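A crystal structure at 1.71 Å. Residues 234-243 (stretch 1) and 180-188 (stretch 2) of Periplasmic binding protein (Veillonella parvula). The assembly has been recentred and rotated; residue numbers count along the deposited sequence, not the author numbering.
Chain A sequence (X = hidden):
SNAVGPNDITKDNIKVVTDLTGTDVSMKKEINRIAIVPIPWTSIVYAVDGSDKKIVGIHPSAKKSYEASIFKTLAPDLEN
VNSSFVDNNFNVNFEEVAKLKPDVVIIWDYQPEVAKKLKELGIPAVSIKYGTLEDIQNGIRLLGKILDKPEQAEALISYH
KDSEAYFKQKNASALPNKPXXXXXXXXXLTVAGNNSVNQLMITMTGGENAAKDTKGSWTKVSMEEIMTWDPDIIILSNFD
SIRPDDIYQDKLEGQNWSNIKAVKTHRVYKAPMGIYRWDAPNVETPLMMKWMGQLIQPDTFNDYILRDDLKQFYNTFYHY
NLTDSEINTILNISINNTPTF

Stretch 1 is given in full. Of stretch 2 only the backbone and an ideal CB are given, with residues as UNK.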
# COMPACT_ATOMS: atom_id res chain seq x y z
N ILE A 234 -19.18 -3.95 1.81
CA ILE A 234 -18.60 -2.88 0.97
C ILE A 234 -17.38 -2.35 1.70
O ILE A 234 -17.46 -2.03 2.88
CB ILE A 234 -19.60 -1.72 0.72
CG1 ILE A 234 -20.82 -2.21 -0.07
CG2 ILE A 234 -18.92 -0.57 -0.02
CD1 ILE A 234 -22.00 -1.24 -0.06
N ILE A 235 -16.24 -2.32 1.00
CA ILE A 235 -15.03 -1.71 1.51
C ILE A 235 -14.83 -0.41 0.74
O ILE A 235 -14.95 -0.40 -0.49
CB ILE A 235 -13.82 -2.65 1.34
CG1 ILE A 235 -14.06 -3.95 2.13
CG2 ILE A 235 -12.54 -1.96 1.77
CD1 ILE A 235 -13.06 -5.01 1.80
N LEU A 236 -14.56 0.67 1.46
CA LEU A 236 -14.35 1.99 0.86
C LEU A 236 -12.86 2.27 0.82
O LEU A 236 -12.19 2.12 1.82
CB LEU A 236 -15.05 3.07 1.69
CG LEU A 236 -16.55 2.89 1.98
CD1 LEU A 236 -17.04 3.95 2.95
CD2 LEU A 236 -17.37 2.92 0.71
N SER A 237 -12.35 2.71 -0.33
CA SER A 237 -10.93 2.97 -0.46
C SER A 237 -10.50 4.28 0.21
O SER A 237 -11.33 5.10 0.59
CB SER A 237 -10.55 2.98 -1.94
OG SER A 237 -10.59 4.30 -2.45
N ASN A 238 -9.18 4.47 0.30
CA ASN A 238 -8.57 5.73 0.79
C ASN A 238 -8.16 6.69 -0.33
O ASN A 238 -7.47 7.69 -0.08
CB ASN A 238 -7.35 5.43 1.68
CG ASN A 238 -7.75 4.87 3.03
OD1 ASN A 238 -7.67 3.67 3.26
ND2 ASN A 238 -8.22 5.73 3.90
N PHE A 239 -8.60 6.41 -1.55
CA PHE A 239 -8.39 7.35 -2.67
C PHE A 239 -9.30 8.58 -2.58
O PHE A 239 -9.12 9.55 -3.32
CB PHE A 239 -8.63 6.66 -4.01
CG PHE A 239 -7.52 5.75 -4.44
CD1 PHE A 239 -7.50 4.42 -4.06
CD2 PHE A 239 -6.50 6.23 -5.27
CE1 PHE A 239 -6.47 3.58 -4.48
CE2 PHE A 239 -5.47 5.39 -5.69
CZ PHE A 239 -5.46 4.06 -5.29
N ASP A 240 -10.27 8.53 -1.67
CA ASP A 240 -11.38 9.47 -1.64
C ASP A 240 -11.80 9.65 -0.19
O ASP A 240 -11.56 8.77 0.64
CB ASP A 240 -12.53 8.86 -2.44
CG ASP A 240 -13.67 9.81 -2.64
OD1 ASP A 240 -13.62 10.60 -3.59
OD2 ASP A 240 -14.62 9.77 -1.82
N SER A 241 -12.48 10.76 0.11
CA SER A 241 -12.94 11.03 1.48
C SER A 241 -14.14 10.19 1.92
O SER A 241 -14.53 10.26 3.07
CB SER A 241 -13.34 12.51 1.62
OG SER A 241 -14.61 12.77 1.01
N ILE A 242 -14.74 9.41 1.02
CA ILE A 242 -15.97 8.69 1.32
C ILE A 242 -15.85 7.84 2.59
O ILE A 242 -14.85 7.16 2.82
CB ILE A 242 -16.46 7.86 0.11
CG1 ILE A 242 -17.87 7.31 0.34
CG2 ILE A 242 -15.47 6.76 -0.22
CD1 ILE A 242 -18.43 6.60 -0.87
N ARG A 243 -16.85 7.94 3.45
CA ARG A 243 -16.89 7.19 4.70
C ARG A 243 -18.22 6.48 4.84
O ARG A 243 -19.14 6.79 4.11
CB ARG A 243 -16.65 8.13 5.87
CG ARG A 243 -15.19 8.47 5.99
CD ARG A 243 -14.90 9.41 7.12
NE ARG A 243 -13.47 9.58 7.24
CZ ARG A 243 -12.88 10.28 8.20
NH1 ARG A 243 -13.60 10.86 9.13
NH2 ARG A 243 -11.55 10.37 8.22
N UNK A 180 -20.48 -11.69 -0.78
CA UNK A 180 -20.19 -10.87 -1.95
C UNK A 180 -19.66 -9.50 -1.51
O UNK A 180 -20.32 -8.79 -0.75
CB UNK A 180 -21.44 -10.71 -2.82
N UNK A 181 -18.48 -9.15 -2.01
CA UNK A 181 -17.75 -7.96 -1.55
C UNK A 181 -17.51 -7.01 -2.71
O UNK A 181 -17.05 -7.43 -3.78
CB UNK A 181 -16.42 -8.35 -0.91
N UNK A 182 -17.83 -5.73 -2.47
CA UNK A 182 -17.60 -4.64 -3.42
C UNK A 182 -16.53 -3.72 -2.84
O UNK A 182 -16.63 -3.28 -1.68
CB UNK A 182 -18.89 -3.87 -3.71
N UNK A 183 -15.49 -3.43 -3.63
CA UNK A 183 -14.48 -2.47 -3.23
C UNK A 183 -14.77 -1.17 -3.99
O UNK A 183 -14.54 -1.07 -5.19
CB UNK A 183 -13.07 -2.99 -3.51
N UNK A 184 -15.36 -0.21 -3.28
CA UNK A 184 -15.79 1.06 -3.85
C UNK A 184 -14.69 2.10 -3.69
O UNK A 184 -14.24 2.36 -2.57
CB UNK A 184 -17.08 1.54 -3.19
N UNK A 185 -14.24 2.69 -4.80
CA UNK A 185 -13.14 3.66 -4.73
C UNK A 185 -13.56 5.02 -4.19
O UNK A 185 -12.81 5.65 -3.42
CB UNK A 185 -12.53 3.84 -6.12
N UNK A 186 -14.72 5.50 -4.63
CA UNK A 186 -15.06 6.92 -4.45
C UNK A 186 -16.57 7.18 -4.47
O UNK A 186 -17.36 6.24 -4.43
CB UNK A 186 -14.39 7.75 -5.54
N UNK A 187 -16.95 8.46 -4.55
CA UNK A 187 -18.35 8.89 -4.59
C UNK A 187 -18.93 8.94 -6.00
O UNK A 187 -20.04 9.43 -6.19
CB UNK A 187 -18.48 10.27 -3.94
N UNK A 188 -18.18 8.41 -6.97
CA UNK A 188 -18.57 8.48 -8.38
C UNK A 188 -18.70 7.08 -9.00
O UNK A 188 -18.41 6.90 -10.18
CB UNK A 188 -17.55 9.31 -9.17

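Residues 180-184 form a strand parallel to 234-236, and past its end the chain follows the loop that begins at Ser237. At position 180 nothing of stretch 1 lies within 5.5 Å of the ideal CB, so almost any side chain would do; it is Lys180, whose amine is bonded elsewhere in the structure.

Position 181 points sideways, its CB 5.5 Å from Ile235 CD1. Extended backbone angles and an aliphatic neighbour suit a beta-branched or other apolar residue. Val181 fills it, CG1 lying 4.0 Å from Ile235 CD1.

At 182 the backbone carbonyl accepts from Ile235 N (O to N, 2.9 Å), and CB lies on the sheet face of Ile234, 4.4 Å from Ile234 CG1. Leucine, isoleucine, valine or methionine would suit. The residue is Leu182, which packs against Ile234 through CB.

Position 183 projects to the other face, that of Ile235, whose CG2 methyl is a ready partner for an aliphatic or aromatic group, with Ser237 CB farther along. The residue is Tyr183. Its ring takes the Ile235 methyl over one face, CG2 lying 3.8 Å from the ring centroid, while Ser237 CB meets the edge, 3.8 Å from Tyr183 CE1.

Position 184 is pinned through both its N and its O: N donates to Ile235 O (2.8 Å) and O accepts from Ser237 N (3.0 Å). Its CB lies 4.1 Å from Leu236 CD2, an aliphatic setting that favours a branched apolar residue. Leu184 extends CD2 to 3.8 Å from Leu236 CD2 and 4.0 Å from Ile242 CD1.

At 185 the strand has ended. CB points away overall, yet sits 4.2 Å from Ser237 OG, and the backbone O accepts from that hydroxyl (O to OG, 2.8 Å). With the Phe239 ring nearby, a long side chain, polar or apolar, could run alongside. Gln185 does so, placing OE1 over one ring face, 3.5 Å from Phe239 CG.

The CB of 186 lies 3.5 Å from Asp240 OD1, so a small or neutral polar residue is plausible and an acid less so. Asn186 turns its end away from stretch 1.

Position 187 offers an electrostatic cue: CB is 4.4 Å from Asp240 OD2 and 4.8 Å from Ile242 CD1. A long basic chain with an aliphatic stem, lysine or arginine, would answer both. Lys187 packs CG 3.9 Å from Ile242 CB and curls back so that NZ forms a salt bridge with Asp240 OD2 (2.7 Å) and donates to Ser241 OG (2.8 Å).

At 188 stretch 1 constrains little; Asn188 makes no contact with it.

Stretch 2 (180-188) KVLYLQNKN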
# COMPACT_ATOMS: atom_id res chain seq x y z
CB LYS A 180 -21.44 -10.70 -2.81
CG LYS A 180 -21.16 -10.07 -4.16
CD LYS A 180 -22.42 -9.94 -5.01
CE LYS A 180 -23.04 -11.28 -5.33
NZ LYS A 180 -24.04 -11.13 -6.43
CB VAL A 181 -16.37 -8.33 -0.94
CG1 VAL A 181 -15.70 -7.09 -0.36
CG2 VAL A 181 -16.51 -9.42 0.12
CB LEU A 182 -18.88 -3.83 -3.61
CG LEU A 182 -18.78 -2.69 -4.63
CD1 LEU A 182 -18.59 -3.26 -6.03
CD2 LEU A 182 -20.02 -1.82 -4.57
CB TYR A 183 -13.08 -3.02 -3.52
CG TYR A 183 -11.97 -2.56 -2.57
CD1 TYR A 183 -11.62 -1.23 -2.47
CD2 TYR A 183 -11.29 -3.47 -1.77
CE1 TYR A 183 -10.60 -0.81 -1.61
CE2 TYR A 183 -10.29 -3.07 -0.89
CZ TYR A 183 -9.94 -1.74 -0.83
OH TYR A 183 -8.93 -1.34 0.02
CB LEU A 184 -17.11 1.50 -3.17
CG LEU A 184 -17.76 2.82 -3.62
CD1 LEU A 184 -18.20 2.79 -5.09
CD2 LEU A 184 -18.95 3.15 -2.73
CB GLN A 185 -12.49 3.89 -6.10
CG GLN A 185 -11.09 4.49 -5.98
CD GLN A 185 -10.41 4.79 -7.30
OE1 GLN A 185 -9.18 4.82 -7.38
NE2 GLN A 185 -11.19 5.02 -8.34
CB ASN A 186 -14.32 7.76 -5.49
CG ASN A 186 -14.62 7.36 -6.91
OD1 ASN A 186 -15.71 6.89 -7.23
ND2 ASN A 186 -13.65 7.57 -7.80
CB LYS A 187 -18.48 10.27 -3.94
CG LYS A 187 -17.96 10.31 -2.51
CD LYS A 187 -18.22 11.65 -1.83
CE LYS A 187 -17.11 12.64 -2.08
NZ LYS A 187 -15.81 12.22 -1.51
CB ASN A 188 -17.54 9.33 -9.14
CG ASN A 188 -18.09 9.91 -10.43
OD1 ASN A 188 -19.30 10.15 -10.55
ND2 ASN A 188 -17.21 10.16 -11.40
O HOH W 1 -12.97 12.87 -1.75
O HOH W 2 -15.63 10.90 -5.25
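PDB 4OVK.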